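Local coordinates for protein GH26C (Muricauda sp. MAR_2010_75, PDB 6Q78) that probably hydrolyses beta-1,4-mannosidic linkages in mannans, as a glycoside hydrolase family 26 endo-mannanase with a TIM-barrel fold, at residues 57-70 and 253-267. Residues are numbered along the deposited sequence; the frame is centred on the assembly and turned at random.
Sequences MVNPDATEETVALF and VTYLKNTLSVNNMLF
At the N-terminal end of strand 265-269 of the TIM barrel, the link from helix 242-259 to that strand is met by residues 57-63, which lead into helix 64-76. Asn-59 and Asn-263 make the central polar contact: ND2 of Asn-59 donates to OD1 of Asn-263 at 3.0 Å, nearly straight (167°) and on a lone pair, although the two amide planes are turned 42° apart. With chi1 at -179°, the Asn-59 side chain extends away from its own N, bringing the amide across to Asn-263. There ND2 also donates to water 1, which donates to Val-262 O and accepts from Met-265 N, while OD1 accepts from Asp-61 N in an Asx turn, the donor lying well above the carbonyl plane. Were Asn-59 an alanine, Asn-263 OD1 would probably lose this donor, water 1 one of its two, and Asp-61 N its side-chain acceptor. The aliphatic part of Lys-257 slides past this amide in the opposite direction, its CD 3.5 Å from CB of Asn-59; bends at chi3 and chi4 then take NZ to Asn-258 OD1. Val-58 CG1 meets CG1 of Val-253 tip to tip at 3.7 Å and lies obliquely to the Phe-267 ring. Asp-292 ties both segments together, its carboxylate accepting from Val-58 N and Phe-267 N. On the opposite face of the strand from Phe-267, Leu-266 reaches into apolar company: CD1 lies 3.9 Å from Leu-69 CD2, and CD2 meets Met-57 CE and the Phe-70 ring edge. Thr-66 turns CG2 to within 3.7 Å of Leu-266 CD2, while its OG1 donates to OG1 of Thr-63, the helix N-cap. That N-cap residue also docks by its backbone: Thr-63 N donates to Asn-263 O at 2.9 Å, the donor tilted from the carbonyl plane.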
ATOM      1  N   MET A  57       3.195 -12.811  13.219  1.00 14.72           N
ATOM      2  CA  MET A  57       2.148 -12.306  12.340  1.00 12.43           C
ATOM      3  C   MET A  57       0.889 -11.922  13.111  1.00 12.70           C
ATOM      4  O   MET A  57       0.551 -12.529  14.131  1.00 13.61           O
ATOM      5  CB  MET A  57       1.774 -13.348  11.296  1.00 11.78           C
ATOM      6  CG  MET A  57       2.914 -13.584  10.338  1.00 12.71           C
ATOM      7  SD  MET A  57       2.581 -14.921   9.164  1.00 14.91           S
ATOM      8  CE  MET A  57       1.163 -14.237   8.253  1.00 15.12           C
ATOM      9  N   VAL A  58       0.175 -10.905  12.595  1.00 12.02           N
ATOM     10  CA  VAL A  58      -1.130 -10.573  13.172  1.00 12.36           C
ATOM     11  C   VAL A  58      -2.017 -11.809  13.178  1.00 12.51           C
ATOM     12  O   VAL A  58      -2.744 -12.082  14.150  1.00 13.60           O
ATOM     13  CB  VAL A  58      -1.787  -9.417  12.387  1.00 12.23           C
ATOM     14  CG1 VAL A  58      -3.253  -9.272  12.785  1.00 12.32           C
ATOM     15  CG2 VAL A  58      -1.065  -8.154  12.675  1.00 11.91           C
ATOM     16  N   ASN A  59      -1.989 -12.570  12.085  1.00 13.38           N
ATOM     17  CA  ASN A  59      -2.846 -13.749  11.974  1.00 14.39           C
ATOM     18  C   ASN A  59      -1.989 -15.004  11.911  1.00 12.15           C
ATOM     19  O   ASN A  59      -1.546 -15.405  10.827  1.00 12.22           O
ATOM     20  CB  ASN A  59      -3.766 -13.649  10.758  1.00 12.49           C
ATOM     21  CG  ASN A  59      -4.666 -14.836  10.633  1.00 15.17           C
ATOM     22  OD1 ASN A  59      -4.723 -15.679  11.545  1.00 12.77           O
ATOM     23  ND2 ASN A  59      -5.398 -14.915   9.517  1.00 14.37           N
ATOM     24  N   PRO A  60      -1.709 -15.642  13.048  1.00 14.02           N
ATOM     25  CA  PRO A  60      -0.936 -16.888  13.014  1.00 13.91           C
ATOM     26  C   PRO A  60      -1.645 -18.022  12.281  1.00 14.63           C
ATOM     27  O   PRO A  60      -1.008 -19.049  12.018  1.00 17.67           O
ATOM     28  CB  PRO A  60      -0.736 -17.212  14.499  1.00 18.43           C
ATOM     29  CG  PRO A  60      -1.831 -16.506  15.182  1.00 23.68           C
ATOM     30  CD  PRO A  60      -2.066 -15.246  14.421  1.00 15.43           C
ATOM     31  N   ASP A  61      -2.937 -17.886  11.978  1.00 15.91           N
ATOM     32  CA  ASP A  61      -3.689 -18.881  11.221  1.00 17.80           C
ATOM     33  C   ASP A  61      -3.774 -18.540   9.740  1.00 15.16           C
ATOM     34  O   ASP A  61      -4.634 -19.075   9.028  1.00 17.01           O
ATOM     35  CB  ASP A  61      -5.088 -19.047  11.814  1.00 18.35           C
ATOM     36  CG  ASP A  61      -5.054 -19.512  13.258  1.00 27.65           C
ATOM     37  OD1 ASP A  61      -4.291 -20.446  13.564  1.00 30.14           O
ATOM     38  OD2 ASP A  61      -5.782 -18.929  14.095  1.00 31.32           O
ATOM     39  N   ALA A  62      -2.893 -17.665   9.260  1.00 11.86           N
ATOM     40  CA  ALA A  62      -2.908 -17.262   7.863  1.00 11.64           C
ATOM     41  C   ALA A  62      -2.605 -18.445   6.930  1.00 10.65           C
ATOM     42  O   ALA A  62      -2.016 -19.460   7.342  1.00 12.77           O
ATOM     43  CB  ALA A  62      -1.864 -16.164   7.668  1.00 12.27           C
ATOM     44  N   THR A  63      -2.984 -18.304   5.651  1.00 10.56           N
ATOM     45  CA  THR A  63      -2.669 -19.358   4.690  1.00 12.52           C
ATOM     46  C   THR A  63      -1.153 -19.483   4.537  1.00 12.89           C
ATOM     47  O   THR A  63      -0.379 -18.556   4.834  1.00 11.91           O
ATOM     48  CB  THR A  63      -3.269 -19.088   3.306  1.00 11.72           C
ATOM     49  OG1 THR A  63      -2.599 -17.981   2.679  1.00 12.98           O
ATOM     50  CG2 THR A  63      -4.797 -18.782   3.367  1.00 12.84           C
ATOM     51  N   GLU A  64      -0.724 -20.647   4.057  1.00 11.48           N
ATOM     52  CA  GLU A  64       0.709 -20.883   3.892  1.00 12.00           C
ATOM     53  C   GLU A  64       1.366 -19.831   3.000  1.00 11.56           C
ATOM     54  O   GLU A  64       2.488 -19.395   3.277  1.00 12.32           O
ATOM     55  CB  GLU A  64       0.952 -22.303   3.373  1.00 16.46           C
ATOM     56  CG  GLU A  64       0.563 -23.380   4.394  1.00 20.73           C
ATOM     57  N   GLU A  65       0.698 -19.420   1.919  1.00 11.79           N
ATOM     58  CA  GLU A  65       1.295 -18.434   1.021  1.00 11.27           C
ATOM     59  C   GLU A  65       1.370 -17.057   1.673  1.00  8.26           C
ATOM     60  O   GLU A  65       2.253 -16.261   1.331  1.00  8.87           O
ATOM     61  CB  GLU A  65       0.489 -18.322  -0.283  1.00 11.72           C
ATOM     62  CG  GLU A  65       0.578 -19.544  -1.211  1.00 12.09           C
ATOM     63  CD  GLU A  65      -0.151 -20.779  -0.692  1.00 15.52           C
ATOM     64  OE1 GLU A  65      -1.062 -20.712   0.170  1.00 13.42           O
ATOM     65  OE2 GLU A  65       0.207 -21.890  -1.150  1.00 20.67           O
ATOM     66  N   THR A  66       0.431 -16.734   2.593  1.00  9.10           N
ATOM     67  CA  THR A  66       0.476 -15.456   3.295  1.00  9.02           C
ATOM     68  C   THR A  66       1.631 -15.433   4.289  1.00  9.58           C
ATOM     69  O   THR A  66       2.322 -14.418   4.412  1.00 10.15           O
ATOM     70  CB  THR A  66      -0.873 -15.221   3.994  1.00  9.75           C
ATOM     71  OG1 THR A  66      -1.926 -15.304   3.026  1.00  8.66           O
ATOM     72  CG2 THR A  66      -0.943 -13.859   4.685  1.00 10.43           C
ATOM     73  N   VAL A  67       1.857 -16.548   4.986  1.00 10.47           N
ATOM     74  CA  VAL A  67       3.020 -16.688   5.865  1.00 11.56           C
ATOM     75  C   VAL A  67       4.308 -16.538   5.053  1.00 12.64           C
ATOM     76  O   VAL A  67       5.256 -15.838   5.458  1.00 11.02           O
ATOM     77  CB  VAL A  67       2.969 -18.053   6.584  1.00 11.04           C
ATOM     78  CG1 VAL A  67       4.257 -18.268   7.437  1.00 12.12           C
ATOM     79  CG2 VAL A  67       1.714 -18.157   7.485  1.00 13.16           C
ATOM     80  N   ALA A  68       4.370 -17.216   3.897  1.00 10.24           N
ATOM     81  CA  ALA A  68       5.571 -17.107   3.068  1.00 10.29           C
ATOM     82  C   ALA A  68       5.789 -15.666   2.618  1.00 11.38           C
ATOM     83  O   ALA A  68       6.929 -15.174   2.617  1.00 10.52           O
ATOM     84  CB  ALA A  68       5.469 -18.043   1.866  1.00 11.13           C
ATOM     85  N   LEU A  69       4.712 -14.965   2.229  1.00  8.54           N
ATOM     86  CA  LEU A  69       4.876 -13.566   1.837  1.00  7.89           C
ATOM     87  C   LEU A  69       5.503 -12.737   2.959  1.00 10.44           C
ATOM     88  O   LEU A  69       6.430 -11.945   2.719  1.00  9.59           O
ATOM     89  CB  LEU A  69       3.539 -12.993   1.389  1.00  7.34           C
ATOM     90  CG  LEU A  69       3.571 -11.507   1.054  1.00  7.94           C
ATOM     91  CD1 LEU A  69       4.439 -11.179  -0.140  1.00  9.22           C
ATOM     92  CD2 LEU A  69       2.158 -10.996   0.823  1.00 10.92           C
ATOM     93  N   PHE A  70       5.009 -12.894   4.190  1.00  8.72           N
ATOM     94  CA  PHE A  70       5.583 -12.141   5.300  1.00  9.14           C
ATOM     95  C   PHE A  70       7.067 -12.474   5.457  1.00 10.20           C
ATOM     96  O   PHE A  70       7.916 -11.574   5.537  1.00 11.63           O
ATOM     97  CB  PHE A  70       4.797 -12.441   6.584  1.00 11.40           C
ATOM     98  CG  PHE A  70       5.259 -11.662   7.772  1.00 10.20           C
ATOM     99  CD1 PHE A  70       6.399 -12.052   8.476  1.00 12.96           C
ATOM    100  CD2 PHE A  70       4.540 -10.532   8.194  1.00 11.84           C
ATOM    101  CE1 PHE A  70       6.819 -11.336   9.607  1.00 12.31           C
ATOM    102  CE2 PHE A  70       4.947  -9.836   9.313  1.00 12.78           C
ATOM    103  CZ  PHE A  70       6.104 -10.222  10.014  1.00 11.72           C
ATOM    104  N   VAL A 253      -9.405  -5.050  12.243  1.00  8.51           N
ATOM    105  CA  VAL A 253      -8.571  -6.251  12.122  1.00  8.99           C
ATOM    106  C   VAL A 253      -9.290  -7.470  12.687  1.00 12.05           C
ATOM    107  O   VAL A 253      -9.312  -8.549  12.071  1.00 13.27           O
ATOM    108  CB  VAL A 253      -7.223  -6.013  12.812  1.00  8.73           C
ATOM    109  CG1 VAL A 253      -6.428  -7.320  12.911  1.00 13.01           C
ATOM    110  CG2 VAL A 253      -6.450  -4.972  12.016  1.00 11.44           C
ATOM    111  N   THR A 254      -9.863  -7.334  13.892  1.00 11.00           N
ATOM    112  CA  THR A 254     -10.494  -8.479  14.527  1.00 12.50           C
ATOM    113  C   THR A 254     -11.715  -8.945  13.752  1.00 11.32           C
ATOM    114  O   THR A 254     -11.959 -10.153  13.638  1.00 12.17           O
ATOM    115  CB  THR A 254     -10.828  -8.097  15.966  1.00 15.57           C
ATOM    116  OG1 THR A 254      -9.597  -7.829  16.669  1.00 19.57           O
ATOM    117  CG2 THR A 254     -11.596  -9.198  16.692  1.00 21.55           C
ATOM    118  N   TYR A 255     -12.498  -8.011  13.204  1.00  9.75           N
ATOM    119  CA  TYR A 255     -13.685  -8.428  12.471  1.00 10.16           C
ATOM    120  C   TYR A 255     -13.304  -9.191  11.207  1.00 11.29           C
ATOM    121  O   TYR A 255     -13.915 -10.226  10.891  1.00 11.66           O
ATOM    122  CB  TYR A 255     -14.539  -7.206  12.136  1.00 10.15           C
ATOM    123  CG  TYR A 255     -15.972  -7.546  11.749  1.00  9.93           C
ATOM    124  CD1 TYR A 255     -16.884  -7.944  12.705  1.00 11.60           C
ATOM    125  CD2 TYR A 255     -16.414  -7.438  10.439  1.00 11.81           C
ATOM    126  CE1 TYR A 255     -18.188  -8.248  12.366  1.00 15.47           C
ATOM    127  CE2 TYR A 255     -17.736  -7.724  10.093  1.00 12.04           C
ATOM    128  CZ  TYR A 255     -18.605  -8.144  11.060  1.00 12.63           C
ATOM    129  OH  TYR A 255     -19.922  -8.451  10.735  1.00 14.71           O
ATOM    130  N   LEU A 256     -12.288  -8.708  10.484  1.00 10.16           N
ATOM    131  CA  LEU A 256     -11.846  -9.409   9.278  1.00 11.00           C
ATOM    132  C   LEU A 256     -11.193 -10.752   9.596  1.00 12.44           C
ATOM    133  O   LEU A 256     -11.545 -11.781   9.001  1.00 10.83           O
ATOM    134  CB  LEU A 256     -10.852  -8.551   8.515  1.00  8.96           C
ATOM    135  CG  LEU A 256     -11.533  -7.380   7.782  1.00  7.65           C
ATOM    136  CD1 LEU A 256     -10.489  -6.387   7.342  1.00  8.79           C
ATOM    137  CD2 LEU A 256     -12.268  -7.922   6.569  1.00 10.45           C
ATOM    138  N   LYS A 257     -10.265 -10.764  10.557  1.00 11.06           N
ATOM    139  CA  LYS A 257      -9.497 -11.980  10.847  1.00 15.09           C
ATOM    140  C   LYS A 257     -10.327 -13.020  11.586  1.00 12.63           C
ATOM    141  O   LYS A 257     -10.293 -14.212  11.252  1.00 15.08           O
ATOM    142  CB  LYS A 257      -8.255 -11.597  11.648  1.00 13.15           C
ATOM    143  CG  LYS A 257      -7.524 -12.767  12.290  1.00 21.78           C
ATOM    144  CD  LYS A 257      -6.196 -12.274  12.892  1.00 20.38           C
ATOM    145  CE  LYS A 257      -6.390 -11.319  14.030  1.00 29.43           C
ATOM    146  NZ  LYS A 257      -6.825 -12.105  15.208  1.00 27.13           N
ATOM    147  N   ASN A 258     -11.086 -12.601  12.593  1.00 13.30           N
ATOM    148  CA  ASN A 258     -11.780 -13.535  13.462  1.00 13.58           C
ATOM    149  C   ASN A 258     -13.228 -13.757  13.027  1.00 15.59           C
ATOM    150  O   ASN A 258     -13.598 -14.878  12.679  1.00 22.48           O
ATOM    151  CB  ASN A 258     -11.647 -13.062  14.918  1.00 14.62           C
ATOM    152  CG  ASN A 258     -10.193 -13.021  15.364  1.00 20.96           C
ATOM    153  OD1 ASN A 258      -9.700 -12.008  15.848  1.00 44.18           O
ATOM    154  ND2 ASN A 258      -9.496 -14.124  15.178  1.00 33.73           N
ATOM    155  N   THR A 259     -14.055 -12.711  13.010  1.00 12.41           N
ATOM    156  CA  THR A 259     -15.462 -12.902  12.658  1.00 15.31           C
ATOM    157  C   THR A 259     -15.631 -13.427  11.237  1.00 14.73           C
ATOM    158  O   THR A 259     -16.445 -14.332  10.999  1.00 15.07           O
ATOM    159  CB  THR A 259     -16.224 -11.596  12.869  1.00 18.36           C
ATOM    160  OG1 THR A 259     -16.068 -11.208  14.233  1.00 18.79           O
ATOM    161  CG2 THR A 259     -17.703 -11.780  12.588  1.00 17.29           C
ATOM    162  N   LEU A 260     -14.875 -12.880  10.280  1.00 13.37           N
ATOM    163  CA  LEU A 260     -15.053 -13.220   8.869  1.00 11.86           C
ATOM    164  C   LEU A 260     -14.000 -14.208   8.364  1.00 14.37           C
ATOM    165  O   LEU A 260     -13.982 -14.525   7.168  1.00 15.10           O
ATOM    166  CB  LEU A 260     -15.054 -11.948   8.002  1.00 10.72           C
ATOM    167  CG  LEU A 260     -16.105 -10.931   8.428  1.00 12.27           C
ATOM    168  CD1 LEU A 260     -16.006  -9.734   7.544  1.00 11.26           C
ATOM    169  CD2 LEU A 260     -17.517 -11.537   8.387  1.00 16.50           C
ATOM    170  N   SER A 261     -13.126 -14.686   9.248  1.00 11.29           N
ATOM    171  CA  SER A 261     -12.114 -15.710   8.929  1.00 10.60           C
ATOM    172  C   SER A 261     -11.318 -15.421   7.663  1.00 11.72           C
ATOM    173  O   SER A 261     -11.052 -16.326   6.857  1.00 14.21           O
ATOM    174  CB  SER A 261     -12.729 -17.107   8.862  1.00 15.00           C
ATOM    175  OG  SER A 261     -13.403 -17.417  10.074  1.00 21.43           O
ATOM    176  N   VAL A 262     -10.877 -14.172   7.508  1.00 10.63           N
ATOM    177  CA  VAL A 262     -10.032 -13.824   6.365  1.00  9.96           C
ATOM    178  C   VAL A 262      -8.608 -14.221   6.715  1.00 10.87           C
ATOM    179  O   VAL A 262      -7.980 -13.620   7.591  1.00 13.29           O
ATOM    180  CB  VAL A 262     -10.099 -12.339   6.014  1.00  9.50           C
ATOM    181  CG1 VAL A 262      -9.129 -12.041   4.846  1.00 10.68           C
ATOM    182  CG2 VAL A 262     -11.535 -11.965   5.596  1.00 10.96           C
ATOM    183  N   ASN A 263      -8.090 -15.229   6.023  1.00  9.97           N
ATOM    184  CA  ASN A 263      -6.782 -15.769   6.344  1.00 10.15           C
ATOM    185  C   ASN A 263      -5.718 -15.437   5.316  1.00  8.75           C
ATOM    186  O   ASN A 263      -4.578 -15.902   5.456  1.00 11.58           O
ATOM    187  CB  ASN A 263      -6.897 -17.291   6.519  1.00 11.65           C
ATOM    188  CG  ASN A 263      -7.598 -17.654   7.789  1.00 15.86           C
ATOM    189  OD1 ASN A 263      -7.451 -16.950   8.785  1.00 14.17           O
ATOM    190  ND2 ASN A 263      -8.353 -18.759   7.785  1.00 16.89           N
ATOM    191  N   ASN A 264      -6.046 -14.650   4.285  1.00  9.42           N
ATOM    192  CA  ASN A 264      -5.070 -14.308   3.254  1.00  8.81           C
ATOM    193  C   ASN A 264      -4.785 -12.804   3.231  1.00  7.67           C
ATOM    194  O   ASN A 264      -4.719 -12.174   2.178  1.00  8.20           O
ATOM    195  CB  ASN A 264      -5.491 -14.846   1.873  1.00  8.04           C
ATOM    196  CG  ASN A 264      -6.881 -14.376   1.406  1.00  8.16           C
ATOM    197  OD1 ASN A 264      -7.853 -14.370   2.158  1.00  9.96           O
ATOM    198  ND2 ASN A 264      -6.976 -14.049   0.128  1.00  7.60           N
ATOM    199  N   MET A 265      -4.605 -12.212   4.411  1.00  9.62           N
ATOM    200  CA  MET A 265      -4.393 -10.770   4.559  1.00  8.98           C
ATOM    201  C   MET A 265      -3.253 -10.496   5.533  1.00 10.01           C
ATOM    202  O   MET A 265      -3.205 -11.065   6.634  1.00 12.35           O
ATOM    203  CB  MET A 265      -5.673 -10.122   5.110  1.00 12.21           C
ATOM    204  CG  MET A 265      -5.817  -8.648   4.881  1.00 20.66           C
ATOM    205  SD  MET A 265      -7.542  -8.191   5.273  1.00 12.88           S
ATOM    206  CE  MET A 265      -8.284  -7.978   3.666  1.00 13.24           C
ATOM    207  N   LEU A 266      -2.352  -9.607   5.134  1.00  8.72           N
ATOM    208  CA  LEU A 266      -1.422  -8.922   6.029  1.00  7.89           C
ATOM    209  C   LEU A 266      -1.942  -7.495   6.175  1.00  8.24           C
ATOM    210  O   LEU A 266      -2.647  -6.982   5.296  1.00 10.47           O
ATOM    211  CB  LEU A 266      -0.033  -8.866   5.394  1.00  8.86           C
ATOM    212  CG  LEU A 266       0.666 -10.198   5.075  1.00 10.68           C
ATOM    213  CD1 LEU A 266       2.082  -9.940   4.534  1.00 10.48           C
ATOM    214  CD2 LEU A 266       0.790 -11.046   6.359  1.00 11.12           C
ATOM    215  N   PHE A 267      -1.627  -6.859   7.306  1.00  8.23           N
ATOM    216  CA  PHE A 267      -2.165  -5.539   7.637  1.00  8.50           C
ATOM    217  C   PHE A 267      -1.060  -4.493   7.692  1.00 10.15           C
ATOM    218  O   PHE A 267      -0.057  -4.681   8.398  1.00 10.88           O
ATOM    219  CB  PHE A 267      -2.894  -5.594   8.993  1.00  8.36           C
ATOM    220  CG  PHE A 267      -4.070  -6.515   8.980  1.00  8.86           C
ATOM    221  CD1 PHE A 267      -5.319  -6.063   8.566  1.00 10.80           C
ATOM    222  CD2 PHE A 267      -3.925  -7.846   9.325  1.00 11.02           C
ATOM    223  CE1 PHE A 267      -6.425  -6.931   8.503  1.00  9.88           C
ATOM    224  CE2 PHE A 267      -5.012  -8.713   9.281  1.00 11.14           C
ATOM    225  CZ  PHE A 267      -6.257  -8.236   8.873  1.00 10.56           C
TER
HETATM  226  O   HOH W   1      -5.141 -12.885   7.358  1.00 12.41           O
HETATM  227  O   HOH W   2      -1.386 -11.365   9.370  1.00 15.59           O